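Local coordinates for hydroxyethylphosphonate dioxygenase (Streptomyces albus, PDB 6B9R), which probably uses iron and dioxygen to cleave 2-hydroxyethylphosphonate, the substrate bound in this structure, into hydroxymethylphosphonate, at residues T82-V91 and G388-I399; T114-P124 and Y362-L370. All coordinates share one frame; numbering follows the deposited sequence.

Contact 1: T82-V91 and G388-I399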
loop_
_atom_site.group_PDB
_atom_site.type_symbol
_atom_site.label_atom_id
_atom_site.label_comp_id
_atom_site.label_asym_id
_atom_site.label_seq_id
_atom_site.Cartn_x
_atom_site.Cartn_y
_atom_site.Cartn_z
ATOM N N THR A 82 8.690 18.671 -6.176
ATOM C CA THR A 82 9.490 19.089 -5.023
ATOM C C THR A 82 10.966 18.779 -5.289
ATOM O O THR A 82 11.583 17.962 -4.595
ATOM C CB THR A 82 9.002 18.382 -3.761
ATOM O OG1 THR A 82 7.566 18.349 -3.754
ATOM C CG2 THR A 82 9.486 19.106 -2.516
ATOM N N PRO A 83 11.564 19.419 -6.301
ATOM C CA PRO A 83 12.906 18.994 -6.753
ATOM C C PRO A 83 14.014 19.220 -5.741
ATOM O O PRO A 83 15.037 18.532 -5.822
ATOM C CB PRO A 83 13.137 19.837 -8.016
ATOM C CG PRO A 83 12.271 21.043 -7.822
ATOM C CD PRO A 83 11.028 20.511 -7.134
ATOM N N GLN A 84 13.856 20.159 -4.804
ATOM C CA GLN A 84 14.838 20.361 -3.740
ATOM C C GLN A 84 14.527 19.564 -2.473
ATOM O O GLN A 84 15.261 19.684 -1.483
ATOM C CB GLN A 84 14.946 21.859 -3.415
ATOM C CG GLN A 84 15.297 22.706 -4.655
ATOM C CD GLN A 84 15.507 24.176 -4.338
ATOM O OE1 GLN A 84 15.019 24.686 -3.332
ATOM N NE2 GLN A 84 16.250 24.866 -5.202
ATOM N N GLY A 85 13.466 18.748 -2.473
ATOM C CA GLY A 85 13.129 17.919 -1.341
ATOM C C GLY A 85 12.275 18.620 -0.302
ATOM O O GLY A 85 11.674 17.957 0.554
ATOM N N LEU A 86 12.216 19.940 -0.364
ATOM C CA LEU A 86 11.359 20.772 0.463
ATOM C C LEU A 86 10.901 21.911 -0.436
ATOM O O LEU A 86 11.680 22.411 -1.250
ATOM C CB LEU A 86 12.108 21.301 1.703
ATOM C CG LEU A 86 11.339 22.059 2.800
ATOM C CD1 LEU A 86 11.969 21.863 4.205
ATOM C CD2 LEU A 86 11.249 23.560 2.484
ATOM N N ARG A 87 9.634 22.288 -0.332
ATOM C CA ARG A 87 9.146 23.430 -1.094
ATOM C C ARG A 87 8.236 24.275 -0.215
ATOM O O ARG A 87 7.411 23.741 0.531
ATOM C CB ARG A 87 8.400 22.994 -2.361
ATOM C CG ARG A 87 7.792 24.154 -3.136
ATOM C CD ARG A 87 7.187 23.708 -4.477
ATOM N NE ARG A 87 6.686 22.329 -4.465
ATOM C CZ ARG A 87 5.511 21.947 -3.970
ATOM N NH1 ARG A 87 4.684 22.827 -3.417
ATOM N NH2 ARG A 87 5.163 20.670 -4.027
ATOM N N MET A 88 8.395 25.591 -0.307
ATOM C CA MET A 88 7.589 26.522 0.461
ATOM C C MET A 88 6.484 27.092 -0.412
ATOM O O MET A 88 6.639 27.241 -1.627
ATOM C CB MET A 88 8.444 27.663 1.027
ATOM C CG MET A 88 9.620 27.152 1.827
ATOM S SD MET A 88 10.710 28.448 2.451
ATOM C CE MET A 88 11.770 27.405 3.452
ATOM N N MET A 89 5.372 27.423 0.230
ATOM C CA MET A 89 4.283 28.152 -0.395
ATOM C C MET A 89 4.028 29.427 0.398
ATOM O O MET A 89 4.065 29.412 1.633
ATOM C CB MET A 89 3.028 27.293 -0.442
ATOM C CG MET A 89 1.886 27.954 -1.185
ATOM S SD MET A 89 0.474 26.852 -1.280
ATOM C CE MET A 89 -0.629 27.896 -2.232
ATOM N N ARG A 90 3.783 30.533 -0.303
ATOM C CA ARG A 90 3.691 31.838 0.337
ATOM C C ARG A 90 2.238 32.243 0.571
ATOM O O ARG A 90 1.338 31.870 -0.188
ATOM C CB ARG A 90 4.374 32.921 -0.509
ATOM C CG ARG A 90 5.803 32.601 -0.939
ATOM C CD ARG A 90 6.707 32.391 0.259
ATOM N NE ARG A 90 8.068 32.051 -0.145
ATOM C CZ ARG A 90 9.037 31.733 0.707
ATOM N NH1 ARG A 90 8.783 31.707 2.007
ATOM N NH2 ARG A 90 10.252 31.433 0.259
ATOM N N VAL A 91 2.035 33.054 1.611
ATOM C CA VAL A 91 0.750 33.673 1.925
ATOM C C VAL A 91 0.072 34.230 0.685
ATOM O O VAL A 91 -1.126 34.012 0.472
ATOM C CB VAL A 91 0.927 34.800 2.958
ATOM C CG1 VAL A 91 -0.355 35.612 3.084
ATOM C CG2 VAL A 91 1.315 34.231 4.276
ATOM N N GLY A 388 15.975 28.519 3.439
ATOM C CA GLY A 388 14.839 29.350 3.090
ATOM C C GLY A 388 14.229 29.890 4.358
ATOM O O GLY A 388 14.602 29.501 5.466
ATOM N N ARG A 389 13.274 30.799 4.187
ATOM C CA ARG A 389 12.626 31.428 5.330
ATOM C C ARG A 389 11.123 31.435 5.127
ATOM O O ARG A 389 10.636 31.942 4.113
ATOM C CB ARG A 389 13.131 32.850 5.538
ATOM C CG ARG A 389 12.869 33.330 6.951
ATOM C CD ARG A 389 13.490 34.684 7.176
ATOM N NE ARG A 389 12.586 35.736 6.732
ATOM C CZ ARG A 389 12.686 36.999 7.123
ATOM N NH1 ARG A 389 13.657 37.346 7.952
ATOM N NH2 ARG A 389 11.818 37.903 6.693
ATOM N N LEU A 390 10.395 30.876 6.090
ATOM C CA LEU A 390 8.941 30.872 6.075
ATOM C C LEU A 390 8.455 32.043 6.916
ATOM O O LEU A 390 8.764 32.115 8.102
ATOM C CB LEU A 390 8.393 29.564 6.633
ATOM C CG LEU A 390 8.707 28.313 5.815
ATOM C CD1 LEU A 390 8.619 27.055 6.681
ATOM C CD2 LEU A 390 7.717 28.240 4.675
ATOM N N GLU A 391 7.700 32.953 6.304
ATOM C CA GLU A 391 7.053 34.019 7.045
ATOM C C GLU A 391 5.774 33.488 7.678
ATOM O O GLU A 391 5.294 32.413 7.309
ATOM C CB GLU A 391 6.732 35.191 6.122
ATOM C CG GLU A 391 7.767 35.443 5.041
ATOM C CD GLU A 391 9.039 36.038 5.582
ATOM O OE1 GLU A 391 8.950 36.874 6.502
ATOM O OE2 GLU A 391 10.128 35.668 5.089
ATOM N N PRO A 392 5.211 34.210 8.647
ATOM C CA PRO A 392 3.907 33.808 9.199
ATOM C C PRO A 392 2.867 33.602 8.108
ATOM O O PRO A 392 2.697 34.438 7.213
ATOM C CB PRO A 392 3.540 34.976 10.119
ATOM C CG PRO A 392 4.880 35.538 10.553
ATOM C CD PRO A 392 5.808 35.349 9.377
ATOM N N GLY A 393 2.177 32.466 8.178
ATOM C CA GLY A 393 1.193 32.097 7.185
ATOM C C GLY A 393 1.747 31.363 5.984
ATOM O O GLY A 393 0.957 30.857 5.178
ATOM N N ASP A 394 3.071 31.324 5.820
ATOM C CA ASP A 394 3.693 30.479 4.807
ATOM C C ASP A 394 3.609 29.011 5.228
ATOM O O ASP A 394 3.451 28.682 6.408
ATOM C CB ASP A 394 5.170 30.852 4.602
ATOM C CG ASP A 394 5.376 32.158 3.846
ATOM O OD1 ASP A 394 4.393 32.782 3.401
ATOM O OD2 ASP A 394 6.553 32.555 3.697
ATOM N N SER A 395 3.723 28.112 4.251
ATOM C CA SER A 395 3.696 26.689 4.554
ATOM C C SER A 395 4.786 25.988 3.749
ATOM O O SER A 395 5.403 26.572 2.851
ATOM C CB SER A 395 2.308 26.082 4.270
ATOM O OG SER A 395 1.846 26.463 2.974
ATOM N N ALA A 396 5.042 24.727 4.088
ATOM C CA ALA A 396 6.044 23.975 3.345
ATOM C C ALA A 396 5.657 22.507 3.300
ATOM O O ALA A 396 4.964 21.994 4.182
ATOM C CB ALA A 396 7.446 24.127 3.950
ATOM N N TYR A 397 6.118 21.843 2.247
ATOM C CA TYR A 397 5.991 20.407 2.084
ATOM C C TYR A 397 7.388 19.801 2.046
ATOM O O TYR A 397 8.285 20.357 1.403
ATOM C CB TYR A 397 5.230 20.060 0.801
ATOM C CG TYR A 397 5.431 18.622 0.460
ATOM C CD1 TYR A 397 4.856 17.624 1.241
ATOM C CD2 TYR A 397 6.236 18.251 -0.607
ATOM C CE1 TYR A 397 5.058 16.296 0.956
ATOM C CE2 TYR A 397 6.444 16.918 -0.906
ATOM C CZ TYR A 397 5.851 15.947 -0.125
ATOM O OH TYR A 397 6.071 14.621 -0.412
ATOM N N VAL A 398 7.576 18.670 2.742
ATOM C CA VAL A 398 8.864 17.988 2.847
ATOM C C VAL A 398 8.674 16.513 2.512
ATOM O O VAL A 398 7.793 15.859 3.082
ATOM C CB VAL A 398 9.474 18.123 4.257
ATOM C CG1 VAL A 398 10.966 17.767 4.232
ATOM C CG2 VAL A 398 9.235 19.536 4.851
ATOM N N ILE A 399 9.495 15.987 1.600
ATOM C CA ILE A 399 9.434 14.564 1.256
ATOM C C ILE A 399 10.062 13.751 2.382
ATOM O O ILE A 399 10.824 14.302 3.200
ATOM C CB ILE A 399 10.131 14.254 -0.086
ATOM C CG1 ILE A 399 11.659 14.391 0.027
ATOM C CG2 ILE A 399 9.527 15.092 -1.206
ATOM C CD1 ILE A 399 12.429 13.890 -1.249
HETATM O O HOH W 1 13.085 31.984 1.575
#
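Met88 lies with its straight side chain across Leu390, CG 3.6 Å from Leu390 CD2. Its first torsion, with CG anti to the carbonyl carbon (chi1 -54°), starts an extended chain whose methyl CE ends 3.6 Å from Gly388 C, where a CB on Gly388 would collide with it. Strand 86-89 itself pairs antiparallel with strand 395-398, at the edge of the seven-stranded sheet. Leu86 with Val398 and Met88 with Ala396 are non-hydrogen-bonded pairs; Arg87 with Tyr397 and Met89 with Ser395 are hydrogen-bonded ones. Leu86 CD1 meets Val398 CG2 at 3.6 Å on the face that Met88 shares.

The polar end of the contact is built round Asp394, which closes the type II turn from Glu391. Arg90, with Met88 CB over one face of its guanidinium, gives NH1 twice: 2.8 Å to Arg389 O, and 2.9 Å to Asp394 OD2 in a salt bridge that meets the carboxylate from above its plane. Glu391 N reaches OD2 from the opposite face, and Val91 N, at the start of helix 91-96, reaches Asp394 OD1 at 3.0 Å. With an alanine here, Arg90 would probably lose its charge partner, and the N-H groups of Glu391 and Val91 this side-chain acceptor. With an arginine and a helix N terminus beside it, the carboxylate is likely to be held in its charged form.

Contact 2: T114-P124 and Y362-L370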
loop_
_atom_site.group_PDB
_atom_site.type_symbol
_atom_site.label_atom_id
_atom_site.label_comp_id
_atom_site.label_asym_id
_atom_site.label_seq_id
_atom_site.Cartn_x
_atom_site.Cartn_y
_atom_site.Cartn_z
ATOM N N THR A 114 -2.878 25.609 1.060
ATOM C CA THR A 114 -1.515 25.697 1.566
ATOM C C THR A 114 -0.676 24.604 0.889
ATOM O O THR A 114 -1.131 23.949 -0.056
ATOM C CB THR A 114 -1.495 25.628 3.099
ATOM O OG1 THR A 114 -2.063 24.400 3.550
ATOM C CG2 THR A 114 -2.300 26.777 3.684
ATOM N N ALA A 115 0.558 24.423 1.360
ATOM C CA ALA A 115 1.551 23.667 0.593
ATOM C C ALA A 115 1.086 22.241 0.319
ATOM O O ALA A 115 0.711 21.510 1.236
ATOM C CB ALA A 115 2.890 23.650 1.333
ATOM N N MET A 116 1.135 21.851 -0.958
ATOM C CA MET A 116 0.725 20.530 -1.423
ATOM C C MET A 116 1.755 20.005 -2.408
ATOM O O MET A 116 2.613 20.748 -2.892
ATOM C CB MET A 116 -0.628 20.563 -2.125
ATOM C CG MET A 116 -1.762 20.721 -1.216
ATOM S SD MET A 116 -3.349 20.660 -2.034
ATOM C CE MET A 116 -3.581 22.388 -2.436
ATOM N N SER A 117 1.627 18.720 -2.749
ATOM C CA SER A 117 2.546 18.097 -3.691
ATOM C C SER A 117 1.884 16.906 -4.368
ATOM O O SER A 117 1.114 16.173 -3.741
ATOM C CB SER A 117 3.827 17.631 -2.991
ATOM O OG SER A 117 4.647 16.864 -3.862
ATOM N N ARG A 118 2.219 16.701 -5.647
ATOM C CA ARG A 118 1.783 15.503 -6.354
ATOM C C ARG A 118 2.450 14.240 -5.828
ATOM O O ARG A 118 2.056 13.135 -6.220
ATOM C CB ARG A 118 2.060 15.674 -7.841
ATOM C CG ARG A 118 1.218 16.789 -8.466
ATOM C CD ARG A 118 1.718 17.140 -9.869
ATOM N NE ARG A 118 1.002 18.285 -10.439
ATOM C CZ ARG A 118 1.269 19.559 -10.159
ATOM N NH1 ARG A 118 2.229 19.861 -9.300
ATOM N NH2 ARG A 118 0.585 20.535 -10.749
ATOM N N GLN A 119 3.448 14.379 -4.967
ATOM C CA GLN A 119 4.144 13.257 -4.364
ATOM C C GLN A 119 3.503 12.799 -3.059
ATOM O O GLN A 119 3.980 11.830 -2.460
ATOM C CB GLN A 119 5.615 13.643 -4.131
ATOM C CG GLN A 119 6.377 13.883 -5.453
ATOM C CD GLN A 119 7.650 14.703 -5.295
ATOM O OE1 GLN A 119 7.626 15.918 -5.464
ATOM N NE2 GLN A 119 8.771 14.035 -4.992
ATOM N N ALA A 120 2.442 13.466 -2.603
ATOM C CA ALA A 120 1.894 13.217 -1.276
ATOM C C ALA A 120 0.383 13.423 -1.284
ATOM O O ALA A 120 -0.160 14.138 -2.127
ATOM C CB ALA A 120 2.534 14.138 -0.237
ATOM N N SER A 121 -0.292 12.843 -0.294
ATOM C CA SER A 121 -1.754 12.869 -0.255
ATOM C C SER A 121 -2.343 14.046 0.519
ATOM O O SER A 121 -3.573 14.107 0.667
ATOM C CB SER A 121 -2.296 11.573 0.355
ATOM O OG SER A 121 -1.982 11.524 1.723
ATOM N N TYR A 122 -1.526 14.963 1.042
ATOM C CA TYR A 122 -2.087 16.089 1.786
ATOM C C TYR A 122 -3.062 16.859 0.916
ATOM O O TYR A 122 -2.796 17.106 -0.267
ATOM C CB TYR A 122 -1.017 17.079 2.226
ATOM C CG TYR A 122 -0.010 16.605 3.221
ATOM C CD1 TYR A 122 -0.341 16.456 4.567
ATOM C CD2 TYR A 122 1.304 16.379 2.831
ATOM C CE1 TYR A 122 0.608 16.036 5.484
ATOM C CE2 TYR A 122 2.252 15.979 3.737
ATOM C CZ TYR A 122 1.905 15.807 5.061
ATOM O OH TYR A 122 2.873 15.405 5.954
ATOM N N ARG A 123 -4.180 17.261 1.517
ATOM C CA ARG A 123 -5.057 18.301 0.972
ATOM C C ARG A 123 -5.300 19.303 2.094
ATOM O O ARG A 123 -6.357 19.289 2.745
ATOM C CB ARG A 123 -6.361 17.715 0.433
ATOM C CG ARG A 123 -6.159 16.836 -0.824
ATOM C CD ARG A 123 -5.807 17.681 -2.035
ATOM N NE ARG A 123 -5.669 16.871 -3.260
ATOM C CZ ARG A 123 -4.548 16.256 -3.618
ATOM N NH1 ARG A 123 -3.472 16.349 -2.861
ATOM N NH2 ARG A 123 -4.501 15.556 -4.745
ATOM N N PRO A 124 -4.328 20.186 2.359
ATOM C CA PRO A 124 -4.400 21.035 3.555
ATOM C C PRO A 124 -4.945 22.415 3.254
ATOM O O PRO A 124 -4.341 23.180 2.493
ATOM C CB PRO A 124 -2.940 21.103 4.002
ATOM C CG PRO A 124 -2.170 21.081 2.685
ATOM C CD PRO A 124 -3.016 20.290 1.706
ATOM N N TYR A 362 10.664 8.668 7.934
ATOM C CA TYR A 362 10.014 8.090 6.763
ATOM C C TYR A 362 8.728 8.811 6.373
ATOM O O TYR A 362 8.157 8.498 5.323
ATOM C CB TYR A 362 9.699 6.615 7.023
ATOM C CG TYR A 362 8.731 6.385 8.175
ATOM C CD1 TYR A 362 9.183 6.293 9.491
ATOM C CD2 TYR A 362 7.370 6.257 7.941
ATOM C CE1 TYR A 362 8.288 6.075 10.539
ATOM C CE2 TYR A 362 6.481 6.051 8.963
ATOM C CZ TYR A 362 6.943 5.958 10.260
ATOM O OH TYR A 362 6.038 5.735 11.262
ATOM N N GLN A 363 8.245 9.743 7.196
ATOM C CA GLN A 363 6.982 10.414 6.934
ATOM C C GLN A 363 7.171 11.587 5.985
ATOM O O GLN A 363 8.224 12.225 5.971
ATOM C CB GLN A 363 6.378 10.941 8.243
ATOM C CG GLN A 363 6.056 9.869 9.259
ATOM C CD GLN A 363 6.083 10.430 10.657
ATOM O OE1 GLN A 363 7.111 10.941 11.113
ATOM N NE2 GLN A 363 4.949 10.372 11.332
ATOM N N HIS A 364 6.134 11.865 5.187
ATOM C CA HIS A 364 5.977 13.195 4.599
ATOM C C HIS A 364 5.787 14.209 5.719
ATOM O O HIS A 364 5.237 13.888 6.768
ATOM C CB HIS A 364 4.745 13.249 3.691
ATOM C CG HIS A 364 4.800 12.317 2.518
ATOM N ND1 HIS A 364 5.366 12.671 1.315
ATOM C CD2 HIS A 364 4.339 11.054 2.361
ATOM C CE1 HIS A 364 5.256 11.665 0.465
ATOM N NE2 HIS A 364 4.641 10.671 1.077
ATOM N N GLN A 365 6.180 15.461 5.486
ATOM C CA GLN A 365 5.914 16.499 6.481
ATOM C C GLN A 365 5.290 17.731 5.843
ATOM O O GLN A 365 5.647 18.116 4.727
ATOM C CB GLN A 365 7.188 16.903 7.236
ATOM C CG GLN A 365 7.853 15.712 7.897
ATOM C CD GLN A 365 9.024 16.107 8.752
ATOM O OE1 GLN A 365 8.857 16.766 9.785
ATOM N NE2 GLN A 365 10.222 15.704 8.333
ATOM N N TYR A 366 4.381 18.357 6.589
ATOM C CA TYR A 366 3.744 19.613 6.226
ATOM C C TYR A 366 3.980 20.598 7.366
ATOM O O TYR A 366 3.800 20.247 8.534
ATOM C CB TYR A 366 2.239 19.395 5.971
ATOM C CG TYR A 366 1.407 20.658 5.958
ATOM C CD1 TYR A 366 0.892 21.187 7.141
ATOM C CD2 TYR A 366 1.123 21.315 4.765
ATOM C CE1 TYR A 366 0.142 22.340 7.139
ATOM C CE2 TYR A 366 0.374 22.473 4.748
ATOM C CZ TYR A 366 -0.120 22.984 5.950
ATOM O OH TYR A 366 -0.882 24.134 5.965
ATOM N N LEU A 367 4.372 21.822 7.032
ATOM C CA LEU A 367 4.641 22.849 8.025
ATOM C C LEU A 367 3.788 24.068 7.720
ATOM O O LEU A 367 3.541 24.386 6.557
ATOM C CB LEU A 367 6.122 23.252 8.026
ATOM C CG LEU A 367 7.183 22.153 8.116
ATOM C CD1 LEU A 367 8.574 22.784 8.063
ATOM C CD2 LEU A 367 7.011 21.337 9.392
ATOM N N TYR A 368 3.335 24.753 8.771
ATOM C CA TYR A 368 2.576 25.987 8.604
ATOM C C TYR A 368 2.968 26.922 9.740
ATOM O O TYR A 368 2.926 26.516 10.901
ATOM C CB TYR A 368 1.061 25.720 8.614
ATOM C CG TYR A 368 0.232 26.984 8.499
ATOM C CD1 TYR A 368 -0.129 27.489 7.260
ATOM C CD2 TYR A 368 -0.179 27.687 9.640
ATOM C CE1 TYR A 368 -0.868 28.670 7.151
ATOM C CE2 TYR A 368 -0.918 28.843 9.538
ATOM C CZ TYR A 368 -1.266 29.329 8.289
ATOM O OH TYR A 368 -2.004 30.498 8.211
ATOM N N VAL A 369 3.361 28.153 9.420
ATOM C CA VAL A 369 3.903 29.057 10.436
ATOM C C VAL A 369 2.747 29.787 11.109
ATOM O O VAL A 369 2.106 30.647 10.503
ATOM C CB VAL A 369 4.914 30.050 9.854
ATOM C CG1 VAL A 369 5.331 31.051 10.939
ATOM C CG2 VAL A 369 6.123 29.310 9.327
ATOM N N LEU A 370 2.504 29.460 12.382
ATOM C CA LEU A 370 1.460 30.100 13.177
ATOM C C LEU A 370 1.940 31.354 13.879
ATOM O O LEU A 370 1.155 32.288 14.060
ATOM C CB LEU A 370 0.926 29.137 14.243
ATOM C CG LEU A 370 0.145 27.905 13.787
ATOM C CD1 LEU A 370 0.085 26.859 14.891
ATOM C CD2 LEU A 370 -1.258 28.298 13.355
#
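Tyr366 reaches across to Thr114 with its hydroxyl, giving a hydrogen bond from OH to Thr114 OG1 at 2.7 Å. Its CG lies anti to the backbone N (chi1 164°), carrying the ring across to Thr114 and Pro124. Pro124 CB makes an off-centre CH-pi contact with the same ring, and its CG touches Tyr366 CE2 at 3.6 Å, while Ala115 O lies in the ring plane at the edge, 3.6 Å from Tyr366 CD2. That carbonyl is buried with no polar partner in the model. Nearer the backbone, Tyr366 CB sits over the face of Tyr122, 3.9 Å from the ring centroid, in another CH-pi contact. The two aromatic rings meet obliquely, their planes 43° apart. A third contact of this kind has Ala120 CB over the face of His364, 3.8 Å from the ring centroid, with Gln119 O 3.2 Å from His364 CE1.

Tyr366 and His364 belong to strand 364-369 of one seven-stranded antiparallel sheet, and the 114-122 segment is the loop joining strands 106-113 and 123-129 of the other. The loop of one sheet is thus laid on a strand of the other, consistent with a two-cupin architecture, and Leu204 and Leu206 of strand 202-208 also pack against Tyr366.

A second shell fixes these groups. Thr114 OG1 donates its own hydrogen bond to Pro124 O at 2.8 Å, from well above the carbonyl plane, and Thr114 N bonds to the same oxygen, tying both ends of the loop together. An ST turn at Ser117, whose OG accepts from Gln119 N, shapes the type I turn that presents Ala120. The His364 ring is held at both nitrogens, ND1 by Tyr397 OH and NE2 by Glu219 of the second subunit.

Followed from the N terminus, the chain first lays down 82-91, then 114-124, and only after the rest of the early sheet, a run of helices and the first three strands of the late sheet does it return with 362-370 and 388-399. Contact 2 thus closes a loop of 237 intervening residues that lies wholly within the 296-residue loop of contact 1; the two nest and do not cross. Contact 1 adds an early strand to the rim of the late sheet, and contact 2 leans a loop of the early sheet on a strand of that same late sheet. Their centres are about 9 Å apart, and Arg87 with Met116 probably joins them by a hydrogen bond.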